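PDB 2QGM: succinoglycan biosynthesis protein from Bacillus cereus ATCC 14579, which is of unconfirmed function but belongs to the erythromycin esterase family, may act as a hydrolase and may take part in succinoglycan biosynthesis. Local coordinates for residues 111-125 and 135-149. Residues are numbered along the deposited sequence; the frame is centred on the assembly and turned at random.
Sequences MEEDWGNGLKLNEYI and FLKLLYPTDEIIAMI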
# COMPACT_ATOMS: atom_id res chain seq x y z
N MSE A 111 2.49 -3.67 3.23
CA MSE A 111 1.09 -3.32 2.99
C MSE A 111 0.61 -2.12 3.80
O MSE A 111 1.11 -1.86 4.89
CB MSE A 111 0.20 -4.53 3.30
CG MSE A 111 -1.27 -4.36 2.98
SE MSE A 111 -2.36 -5.87 3.50
CE MSE A 111 -3.05 -6.37 1.79
N GLU A 112 -0.39 -1.43 3.26
CA GLU A 112 -1.00 -0.28 3.92
C GLU A 112 -1.94 -0.90 4.94
O GLU A 112 -3.15 -1.03 4.73
CB GLU A 112 -1.79 0.56 2.90
CG GLU A 112 -2.39 1.85 3.46
CD GLU A 112 -3.31 2.57 2.48
OE1 GLU A 112 -3.32 2.23 1.28
OE2 GLU A 112 -4.01 3.50 2.93
N GLU A 113 -1.34 -1.33 6.05
CA GLU A 113 -2.05 -1.97 7.17
C GLU A 113 -1.19 -1.60 8.38
O GLU A 113 0.01 -1.40 8.25
CB GLU A 113 -2.09 -3.49 6.96
CG GLU A 113 -2.71 -4.30 8.11
CD GLU A 113 -4.11 -3.85 8.46
OE1 GLU A 113 -4.29 -3.10 9.44
OE2 GLU A 113 -5.05 -4.26 7.74
N ASP A 114 -1.82 -1.48 9.54
CA ASP A 114 -1.08 -1.08 10.73
C ASP A 114 0.08 -2.00 11.13
O ASP A 114 0.01 -3.22 11.00
CB ASP A 114 -2.03 -0.90 11.92
CG ASP A 114 -3.08 0.18 11.66
OD1 ASP A 114 -2.82 1.10 10.85
OD2 ASP A 114 -4.17 0.12 12.28
N TRP A 115 1.14 -1.36 11.60
CA TRP A 115 2.36 -2.04 12.03
C TRP A 115 2.06 -3.30 12.85
O TRP A 115 2.53 -4.40 12.52
CB TRP A 115 3.23 -1.07 12.84
CG TRP A 115 4.52 -1.68 13.28
CD1 TRP A 115 4.75 -2.33 14.45
CD2 TRP A 115 5.72 -1.79 12.51
NE1 TRP A 115 6.03 -2.85 14.46
CE2 TRP A 115 6.64 -2.53 13.28
CE3 TRP A 115 6.10 -1.34 11.24
CZ2 TRP A 115 7.93 -2.84 12.81
CZ3 TRP A 115 7.38 -1.65 10.77
CH2 TRP A 115 8.28 -2.39 11.56
N GLY A 116 1.27 -3.14 13.91
CA GLY A 116 0.91 -4.26 14.77
C GLY A 116 0.25 -5.42 14.06
O GLY A 116 0.54 -6.59 14.35
N ASN A 117 -0.67 -5.11 13.15
CA ASN A 117 -1.37 -6.14 12.38
C ASN A 117 -0.34 -6.82 11.50
O ASN A 117 -0.41 -8.03 11.26
CB ASN A 117 -2.45 -5.51 11.52
CG ASN A 117 -3.67 -5.10 12.32
OD1 ASN A 117 -4.48 -4.28 11.89
ND2 ASN A 117 -3.82 -5.71 13.50
N GLY A 118 0.63 -6.04 11.04
CA GLY A 118 1.68 -6.59 10.20
C GLY A 118 2.48 -7.66 10.92
O GLY A 118 2.80 -8.69 10.34
N LEU A 119 2.81 -7.40 12.19
CA LEU A 119 3.57 -8.34 13.02
C LEU A 119 2.84 -9.69 13.10
O LEU A 119 3.46 -10.74 13.00
CB LEU A 119 3.76 -7.77 14.44
CG LEU A 119 4.55 -6.46 14.59
CD1 LEU A 119 4.64 -6.07 16.07
CD2 LEU A 119 5.95 -6.64 14.02
N LYS A 120 1.52 -9.64 13.26
CA LYS A 120 0.71 -10.84 13.36
C LYS A 120 0.56 -11.53 12.01
O LYS A 120 0.55 -12.76 11.94
CB LYS A 120 -0.68 -10.51 13.93
CG LYS A 120 -0.66 -9.83 15.29
CD LYS A 120 -2.06 -9.44 15.74
CE LYS A 120 -2.03 -8.52 16.97
NZ LYS A 120 -1.25 -9.10 18.10
N LEU A 121 0.44 -10.75 10.94
CA LEU A 121 0.31 -11.35 9.61
C LEU A 121 1.64 -11.98 9.23
O LEU A 121 1.67 -13.03 8.58
CB LEU A 121 -0.10 -10.29 8.58
CG LEU A 121 -1.60 -10.00 8.62
CD1 LEU A 121 -1.90 -8.65 7.98
CD2 LEU A 121 -2.34 -11.12 7.91
N ASN A 122 2.74 -11.36 9.64
CA ASN A 122 4.04 -11.93 9.31
C ASN A 122 4.20 -13.23 10.07
O ASN A 122 4.68 -14.22 9.52
CB ASN A 122 5.19 -10.97 9.65
CG ASN A 122 6.47 -11.33 8.91
OD1 ASN A 122 6.43 -11.92 7.83
ND2 ASN A 122 7.61 -10.97 9.49
N GLU A 123 3.77 -13.26 11.33
CA GLU A 123 3.87 -14.49 12.11
C GLU A 123 3.02 -15.56 11.43
O GLU A 123 3.42 -16.73 11.38
CB GLU A 123 3.38 -14.26 13.54
CG GLU A 123 3.59 -15.46 14.45
CD GLU A 123 3.16 -15.20 15.88
OE1 GLU A 123 3.49 -14.11 16.40
OE2 GLU A 123 2.50 -16.08 16.48
N TYR A 124 1.87 -15.17 10.91
CA TYR A 124 0.99 -16.11 10.22
C TYR A 124 1.67 -16.73 8.99
O TYR A 124 1.64 -17.95 8.80
CB TYR A 124 -0.30 -15.44 9.74
CG TYR A 124 -1.21 -16.42 9.03
CD1 TYR A 124 -1.92 -17.37 9.75
CD2 TYR A 124 -1.28 -16.45 7.64
CE1 TYR A 124 -2.68 -18.33 9.11
CE2 TYR A 124 -2.04 -17.43 6.98
CZ TYR A 124 -2.74 -18.37 7.73
OH TYR A 124 -3.50 -19.34 7.12
N ILE A 125 2.27 -15.89 8.15
CA ILE A 125 2.91 -16.41 6.95
C ILE A 125 4.25 -17.11 7.21
O ILE A 125 4.79 -17.74 6.31
CB ILE A 125 3.09 -15.30 5.85
CG1 ILE A 125 4.09 -14.24 6.29
CG2 ILE A 125 1.74 -14.65 5.56
CD1 ILE A 125 4.59 -13.40 5.12
N PHE A 135 -6.53 -9.94 11.59
CA PHE A 135 -5.45 -8.95 11.52
C PHE A 135 -5.61 -7.90 10.42
O PHE A 135 -4.80 -6.98 10.32
CB PHE A 135 -4.10 -9.65 11.31
CG PHE A 135 -3.90 -10.87 12.16
CD1 PHE A 135 -4.23 -10.87 13.52
CD2 PHE A 135 -3.31 -12.01 11.61
CE1 PHE A 135 -3.99 -12.00 14.31
CE2 PHE A 135 -3.07 -13.14 12.39
CZ PHE A 135 -3.41 -13.14 13.75
N LEU A 136 -6.64 -8.05 9.60
CA LEU A 136 -6.90 -7.11 8.51
C LEU A 136 -8.06 -6.19 8.88
O LEU A 136 -9.17 -6.67 9.14
CB LEU A 136 -7.23 -7.87 7.23
CG LEU A 136 -6.14 -8.82 6.73
CD1 LEU A 136 -6.71 -9.77 5.70
CD2 LEU A 136 -4.98 -8.02 6.16
N LYS A 137 -7.83 -4.89 8.91
CA LYS A 137 -8.89 -3.96 9.27
C LYS A 137 -9.94 -3.88 8.17
O LYS A 137 -9.63 -4.00 6.99
CB LYS A 137 -8.29 -2.59 9.58
CG LYS A 137 -7.24 -2.62 10.69
CD LYS A 137 -7.76 -3.26 12.00
CE LYS A 137 -7.49 -4.76 12.07
NZ LYS A 137 -7.83 -5.33 13.40
N LEU A 138 -11.19 -3.66 8.58
CA LEU A 138 -12.33 -3.63 7.66
C LEU A 138 -12.12 -3.18 6.22
O LEU A 138 -11.40 -2.22 5.94
CB LEU A 138 -13.50 -2.87 8.28
CG LEU A 138 -14.38 -3.75 9.18
CD1 LEU A 138 -15.56 -2.94 9.70
CD2 LEU A 138 -14.86 -4.96 8.40
N LEU A 139 -12.79 -3.89 5.34
CA LEU A 139 -12.74 -3.71 3.90
C LEU A 139 -11.63 -4.62 3.40
O LEU A 139 -11.71 -5.15 2.31
CB LEU A 139 -12.48 -2.25 3.47
CG LEU A 139 -13.57 -1.18 3.67
CD1 LEU A 139 -13.45 -0.14 2.57
CD2 LEU A 139 -14.97 -1.79 3.62
N TYR A 140 -10.60 -4.83 4.22
CA TYR A 140 -9.51 -5.71 3.80
C TYR A 140 -9.66 -7.20 4.12
O TYR A 140 -9.02 -8.03 3.47
CB TYR A 140 -8.17 -5.20 4.33
CG TYR A 140 -7.42 -4.37 3.30
CD1 TYR A 140 -8.09 -3.68 2.30
CD2 TYR A 140 -6.03 -4.28 3.33
CE1 TYR A 140 -7.41 -2.92 1.35
CE2 TYR A 140 -5.33 -3.52 2.39
CZ TYR A 140 -6.03 -2.84 1.40
OH TYR A 140 -5.35 -2.09 0.47
N PRO A 141 -10.49 -7.58 5.12
CA PRO A 141 -10.63 -9.02 5.41
C PRO A 141 -11.55 -9.67 4.37
O PRO A 141 -12.62 -10.18 4.71
CB PRO A 141 -11.25 -9.04 6.81
CG PRO A 141 -11.13 -7.65 7.32
CD PRO A 141 -11.25 -6.79 6.10
N THR A 142 -11.14 -9.63 3.11
CA THR A 142 -11.93 -10.19 2.02
C THR A 142 -11.40 -11.55 1.60
O THR A 142 -10.27 -11.91 1.90
CB THR A 142 -11.90 -9.28 0.78
OG1 THR A 142 -10.57 -9.25 0.24
CG2 THR A 142 -12.31 -7.86 1.16
N ASP A 143 -12.23 -12.32 0.89
CA ASP A 143 -11.80 -13.63 0.42
C ASP A 143 -10.61 -13.47 -0.52
O ASP A 143 -9.68 -14.27 -0.49
CB ASP A 143 -12.93 -14.35 -0.33
CG ASP A 143 -14.10 -14.71 0.57
OD1 ASP A 143 -13.88 -14.98 1.77
OD2 ASP A 143 -15.24 -14.74 0.06
N GLU A 144 -10.66 -12.42 -1.35
CA GLU A 144 -9.61 -12.15 -2.32
C GLU A 144 -8.24 -11.94 -1.67
O GLU A 144 -7.26 -12.56 -2.07
CB GLU A 144 -9.97 -10.91 -3.16
CG GLU A 144 -11.23 -11.07 -4.03
CD GLU A 144 -12.52 -10.65 -3.33
OE1 GLU A 144 -12.49 -10.37 -2.11
OE2 GLU A 144 -13.58 -10.58 -3.99
N ILE A 145 -8.18 -11.07 -0.66
CA ILE A 145 -6.92 -10.79 0.01
C ILE A 145 -6.47 -11.94 0.90
O ILE A 145 -5.29 -12.29 0.92
CB ILE A 145 -7.01 -9.47 0.84
CG1 ILE A 145 -7.26 -8.30 -0.11
CG2 ILE A 145 -5.72 -9.24 1.62
CD1 ILE A 145 -7.45 -6.95 0.55
N ILE A 146 -7.39 -12.55 1.63
CA ILE A 146 -7.03 -13.65 2.50
C ILE A 146 -6.46 -14.80 1.68
O ILE A 146 -5.58 -15.51 2.15
CB ILE A 146 -8.24 -14.11 3.32
CG1 ILE A 146 -8.63 -12.99 4.27
CG2 ILE A 146 -7.90 -15.39 4.08
CD1 ILE A 146 -9.92 -13.21 5.01
N ALA A 147 -6.94 -14.97 0.46
CA ALA A 147 -6.44 -16.02 -0.41
C ALA A 147 -4.96 -15.77 -0.70
O ALA A 147 -4.18 -16.71 -0.78
CB ALA A 147 -7.23 -16.06 -1.72
N MSE A 148 -4.59 -14.50 -0.84
CA MSE A 148 -3.19 -14.15 -1.10
C MSE A 148 -2.34 -14.42 0.13
O MSE A 148 -1.26 -14.98 0.02
CB MSE A 148 -3.06 -12.68 -1.51
CG MSE A 148 -1.63 -12.17 -1.64
SE MSE A 148 -1.61 -10.31 -2.11
CE MSE A 148 -2.34 -9.56 -0.48
N ILE A 149 -2.85 -14.05 1.30
CA ILE A 149 -2.11 -14.27 2.53
C ILE A 149 -1.85 -15.76 2.72
O ILE A 149 -0.77 -16.16 3.18
CB ILE A 149 -2.87 -13.68 3.73
CG1 ILE A 149 -3.02 -12.17 3.54
CG2 ILE A 149 -2.16 -14.03 5.03
CD1 ILE A 149 -3.84 -11.47 4.60
O HOH W 1 -7.01 -2.08 6.40
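With CG swung opposite its backbone N (chi1 176°) and a bend at chi2 (56°), Glu-113 turns its carboxylate onto the backbone of Leu-136 and Lys-137, while Phe-135 turns one face of its ring to the aliphatic stem of Lys-120. The setting illustrates how an alpha/beta fold joins a strand to its covering helices: strand 108-111 of the mixed sheet passes through a corner into helix 115-127, and the loop leading to helix 143-157 folds back over that corner. Glu-113 spans the junction with both oxygens. OE2 accepts from Lys-137 N at 3.1 Å (N-H...O 162°) on its syn side, somewhat out of the carboxylate plane, and also receives a water that reaches weakly to Lys-137 O; OE1 accepts from Asp-114 N. The loop is thereby tied to the start of the helix through one buried side chain.

Beside this polar layer the contact is apolar. Lys-120 CB stands almost over the middle of the Phe-135 ring, 3.5 Å from its centroid, a CH-pi contact, and Leu-121 CD2 meets the ring edge. Leu-121 then forks: CD1 touches Leu-136 CD2, and CD2 touches Ile-149 CD1, linking loop and second helix. Nearer the sheet, selenomethionine Met-111 slides obliquely past the Tyr-140 ring in a Met-aromatic contact, and the Tyr-140 hydroxyl is hydrogen-bonded beyond to Glu-81 and Trp-304. The terminal methyl of Met-111 completes the seam, CE lying 3.9 Å from Ile-145 CG2 and 4.0 Å from Met-148 CE.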